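Local coordinates for protein 4-alpha-glucanotransferase (Streptococcus agalactiae, PDB 6M6T) that belongs to the amylomaltase (disproportionating enzyme) family of TIM-barrel glucanotransferases and holds bound glycan in its pockets, at residues Ala6-Leu16 with Gln41-Leu49. Sequence-based numbering, arbitrary orientation.
Sequences ASGVLMHITSL and QKFWQILPL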
loop_
_atom_site.group_PDB
_atom_site.type_symbol
_atom_site.label_atom_id
_atom_site.label_comp_id
_atom_site.label_asym_id
_atom_site.label_seq_id
_atom_site.Cartn_x
_atom_site.Cartn_y
_atom_site.Cartn_z
ATOM N N ALA A 6 -17.773 -11.851 6.678
ATOM C CA ALA A 6 -16.410 -11.917 7.195
ATOM C C ALA A 6 -15.980 -10.516 7.621
ATOM O O ALA A 6 -16.689 -9.526 7.409
ATOM C CB ALA A 6 -15.437 -12.485 6.165
ATOM N N SER A 7 -14.799 -10.446 8.237
ATOM C CA SER A 7 -14.247 -9.181 8.693
ATOM C C SER A 7 -12.730 -9.288 8.701
ATOM O O SER A 7 -12.148 -10.370 8.528
ATOM C CB SER A 7 -14.764 -8.785 10.078
ATOM O OG SER A 7 -13.820 -9.106 11.081
ATOM N N GLY A 8 -12.097 -8.132 8.859
ATOM C CA GLY A 8 -10.649 -8.072 8.802
ATOM C C GLY A 8 -10.156 -6.799 9.442
ATOM O O GLY A 8 -10.929 -5.915 9.814
ATOM N N VAL A 9 -8.841 -6.720 9.563
ATOM C CA VAL A 9 -8.189 -5.625 10.264
ATOM C C VAL A 9 -7.249 -4.929 9.288
ATOM O O VAL A 9 -6.617 -5.582 8.451
ATOM C CB VAL A 9 -7.469 -6.149 11.534
ATOM C CG1 VAL A 9 -6.461 -5.165 12.095
ATOM C CG2 VAL A 9 -8.503 -6.482 12.607
ATOM N N LEU A 10 -7.198 -3.595 9.369
ATOM C CA LEU A 10 -6.377 -2.766 8.482
ATOM C C LEU A 10 -5.151 -2.269 9.253
ATOM O O LEU A 10 -5.219 -1.305 10.028
ATOM C CB LEU A 10 -7.179 -1.603 7.905
ATOM C CG LEU A 10 -6.354 -0.663 7.029
ATOM C CD1 LEU A 10 -6.167 -1.236 5.624
ATOM C CD2 LEU A 10 -6.994 0.691 6.957
ATOM N N MET A 11 -4.020 -2.924 9.010
ATOM C CA MET A 11 -2.771 -2.565 9.670
ATOM C C MET A 11 -1.590 -2.861 8.761
ATOM O O MET A 11 -1.347 -4.017 8.394
ATOM C CB MET A 11 -2.581 -3.318 10.973
ATOM C CG MET A 11 -1.995 -2.437 12.009
ATOM S SD MET A 11 -1.179 -3.381 13.271
ATOM C CE MET A 11 -0.696 -1.970 14.214
ATOM N N HIS A 12 -0.818 -1.838 8.451
ATOM C CA HIS A 12 0.333 -2.063 7.609
ATOM C C HIS A 12 1.455 -2.708 8.412
ATOM O O HIS A 12 1.609 -2.469 9.615
ATOM C CB HIS A 12 0.813 -0.751 6.995
ATOM C CG HIS A 12 1.728 -0.945 5.834
ATOM N ND1 HIS A 12 2.508 0.066 5.326
ATOM C CD2 HIS A 12 1.990 -2.041 5.082
ATOM C CE1 HIS A 12 3.207 -0.394 4.302
ATOM N NE2 HIS A 12 2.914 -1.673 4.136
ATOM N N ILE A 13 2.247 -3.527 7.715
ATOM C CA ILE A 13 3.462 -4.106 8.267
ATOM C C ILE A 13 4.306 -3.069 8.997
ATOM O O ILE A 13 5.040 -3.404 9.925
ATOM C CB ILE A 13 4.251 -4.770 7.129
ATOM C CG1 ILE A 13 3.294 -5.544 6.216
ATOM C CG2 ILE A 13 5.377 -5.632 7.694
ATOM C CD1 ILE A 13 2.972 -6.902 6.685
ATOM N N THR A 14 4.225 -1.796 8.605
ATOM C CA THR A 14 5.087 -0.829 9.277
ATOM C C THR A 14 4.620 -0.581 10.707
ATOM O O THR A 14 5.444 -0.321 11.584
ATOM C CB THR A 14 5.185 0.487 8.472
ATOM O OG1 THR A 14 4.062 1.344 8.723
ATOM C CG2 THR A 14 5.267 0.198 7.005
ATOM N N SER A 15 3.323 -0.708 10.974
ATOM C CA SER A 15 2.780 -0.337 12.279
ATOM C C SER A 15 2.952 -1.421 13.345
ATOM O O SER A 15 2.688 -1.154 14.525
ATOM C CB SER A 15 1.297 0.030 12.148
ATOM O OG SER A 15 1.043 0.787 10.987
ATOM N N LEU A 16 3.379 -2.624 12.965
ATOM C CA LEU A 16 3.731 -3.656 13.930
ATOM C C LEU A 16 4.743 -3.089 14.925
ATOM O O LEU A 16 5.414 -2.101 14.619
ATOM C CB LEU A 16 4.306 -4.880 13.217
ATOM C CG LEU A 16 3.364 -5.963 12.680
ATOM C CD1 LEU A 16 2.144 -5.396 11.937
ATOM C CD2 LEU A 16 4.154 -6.858 11.759
ATOM N N GLN A 41 -11.064 -13.391 12.825
ATOM C CA GLN A 41 -10.983 -12.530 11.661
ATOM C C GLN A 41 -10.739 -13.360 10.409
ATOM O O GLN A 41 -10.330 -14.517 10.458
ATOM C CB GLN A 41 -9.872 -11.499 11.823
ATOM C CG GLN A 41 -10.075 -10.542 12.969
ATOM C CD GLN A 41 -11.438 -9.873 12.950
ATOM O OE1 GLN A 41 -11.660 -8.896 12.229
ATOM N NE2 GLN A 41 -12.353 -10.388 13.762
ATOM N N LYS A 42 -11.030 -12.759 9.270
ATOM C CA LYS A 42 -10.758 -13.381 7.981
ATOM C C LYS A 42 -9.617 -12.706 7.244
ATOM O O LYS A 42 -8.802 -13.392 6.620
ATOM C CB LYS A 42 -12.018 -13.372 7.101
ATOM C CG LYS A 42 -11.820 -13.989 5.736
ATOM C CD LYS A 42 -12.357 -15.392 5.659
ATOM C CE LYS A 42 -12.316 -15.919 4.232
ATOM N NZ LYS A 42 -12.977 -14.939 3.343
ATOM N N PHE A 43 -9.506 -11.379 7.349
ATOM C CA PHE A 43 -8.620 -10.625 6.475
ATOM C C PHE A 43 -7.642 -9.773 7.265
ATOM O O PHE A 43 -7.981 -9.219 8.316
ATOM C CB PHE A 43 -9.427 -9.721 5.505
ATOM C CG PHE A 43 -10.295 -10.492 4.560
ATOM C CD1 PHE A 43 -9.742 -11.396 3.666
ATOM C CD2 PHE A 43 -11.664 -10.343 4.587
ATOM C CE1 PHE A 43 -10.550 -12.131 2.806
ATOM C CE2 PHE A 43 -12.482 -11.079 3.730
ATOM C CZ PHE A 43 -11.927 -11.974 2.849
ATOM N N TRP A 44 -6.422 -9.679 6.728
ATOM C CA TRP A 44 -5.416 -8.682 7.096
ATOM C C TRP A 44 -5.213 -7.824 5.856
ATOM O O TRP A 44 -4.725 -8.327 4.833
ATOM C CB TRP A 44 -4.095 -9.343 7.527
ATOM C CG TRP A 44 -3.073 -8.398 8.083
ATOM C CD1 TRP A 44 -3.189 -7.050 8.181
ATOM C CD2 TRP A 44 -1.789 -8.731 8.656
ATOM N NE1 TRP A 44 -2.054 -6.513 8.753
ATOM C CE2 TRP A 44 -1.189 -7.525 9.066
ATOM C CE3 TRP A 44 -1.096 -9.929 8.867
ATOM C CZ2 TRP A 44 0.061 -7.477 9.665
ATOM C CZ3 TRP A 44 0.158 -9.868 9.441
ATOM C CH2 TRP A 44 0.724 -8.651 9.831
ATOM N N GLN A 45 -5.617 -6.552 5.916
ATOM C CA GLN A 45 -5.302 -5.613 4.844
ATOM C C GLN A 45 -4.037 -4.847 5.213
ATOM O O GLN A 45 -3.967 -4.216 6.278
ATOM C CB GLN A 45 -6.448 -4.639 4.578
ATOM C CG GLN A 45 -6.238 -3.778 3.316
ATOM C CD GLN A 45 -7.526 -3.140 2.797
ATOM O OE1 GLN A 45 -8.622 -3.359 3.331
ATOM N NE2 GLN A 45 -7.398 -2.349 1.745
ATOM N N ILE A 46 -3.043 -4.897 4.335
ATOM C CA ILE A 46 -1.838 -4.101 4.474
ATOM C C ILE A 46 -1.836 -3.006 3.398
ATOM O O ILE A 46 -2.702 -2.960 2.514
ATOM C CB ILE A 46 -0.566 -4.978 4.394
ATOM C CG1 ILE A 46 -0.587 -5.808 3.105
ATOM C CG2 ILE A 46 -0.468 -5.906 5.611
ATOM C CD1 ILE A 46 0.768 -6.158 2.562
ATOM N N LEU A 47 -0.852 -2.103 3.498
ATOM C CA LEU A 47 -0.556 -1.113 2.460
ATOM C C LEU A 47 0.314 -1.794 1.404
ATOM O O LEU A 47 0.496 -3.014 1.415
ATOM C CB LEU A 47 0.063 0.119 3.104
ATOM C CG LEU A 47 -0.824 0.842 4.125
ATOM C CD1 LEU A 47 -0.515 2.326 4.096
ATOM C CD2 LEU A 47 -2.314 0.629 3.912
ATOM N N PRO A 48 0.781 -1.076 0.378
ATOM C CA PRO A 48 1.666 -1.738 -0.585
ATOM C C PRO A 48 3.012 -2.050 0.039
ATOM O O PRO A 48 3.502 -1.343 0.926
ATOM C CB PRO A 48 1.799 -0.718 -1.722
ATOM C CG PRO A 48 0.666 0.182 -1.570
ATOM C CD PRO A 48 0.426 0.276 -0.104
ATOM N N LEU A 49 3.611 -3.135 -0.428
ATOM C CA LEU A 49 4.924 -3.539 0.035
ATOM C C LEU A 49 6.043 -2.984 -0.838
ATOM O O LEU A 49 7.168 -3.495 -0.808
ATOM C CB LEU A 49 4.986 -5.060 0.101
ATOM C CG LEU A 49 3.853 -5.625 0.954
ATOM C CD1 LEU A 49 4.054 -7.115 1.145
ATOM C CD2 LEU A 49 3.765 -4.870 2.295
#
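G8, V9 and L10 pair in parallel register with F43, W44 and Q45: V9 N donates to F43 O, Q45 N to V9 O (2.9 Å) and M11 N to Q45 O, while the axes of strands 6-10 and 43-45 cross at -31°. S7 O accepts hydrogen bonds from both K42 N (2.7 Å) and F43 N (3.1 Å), on opposite faces of its carbonyl plane. Just past strand 6-10, the W44 indole adds a side-chain bond: W44 NE1 reaches M11 O at 2.6 Å, in the carbonyl plane and on a lone pair. With CG anti to the backbone N (chi1 -173°), W44 runs forward alongside residues 11-16, where L16 CD1 meets W44 CZ2 at the ring edge (3.7 Å). The V9 and W44 side chains share the face covered by helix 27-38. On the other face, L10 CD1 lies against Q45 CG, and Y392 holds Q45 OE1. L47 CB sits over one face of the H12 ring, and L49 CD2 lies at its edge, 3.8 Å from H12 NE2. Strands 6-10 and 43-45 with helix 27-38 form the first beta-alpha-beta unit of the TIM barrel, leading to P48, whose side chain is about 8 Å from a bound 1,5-anhydro-D-glucitol.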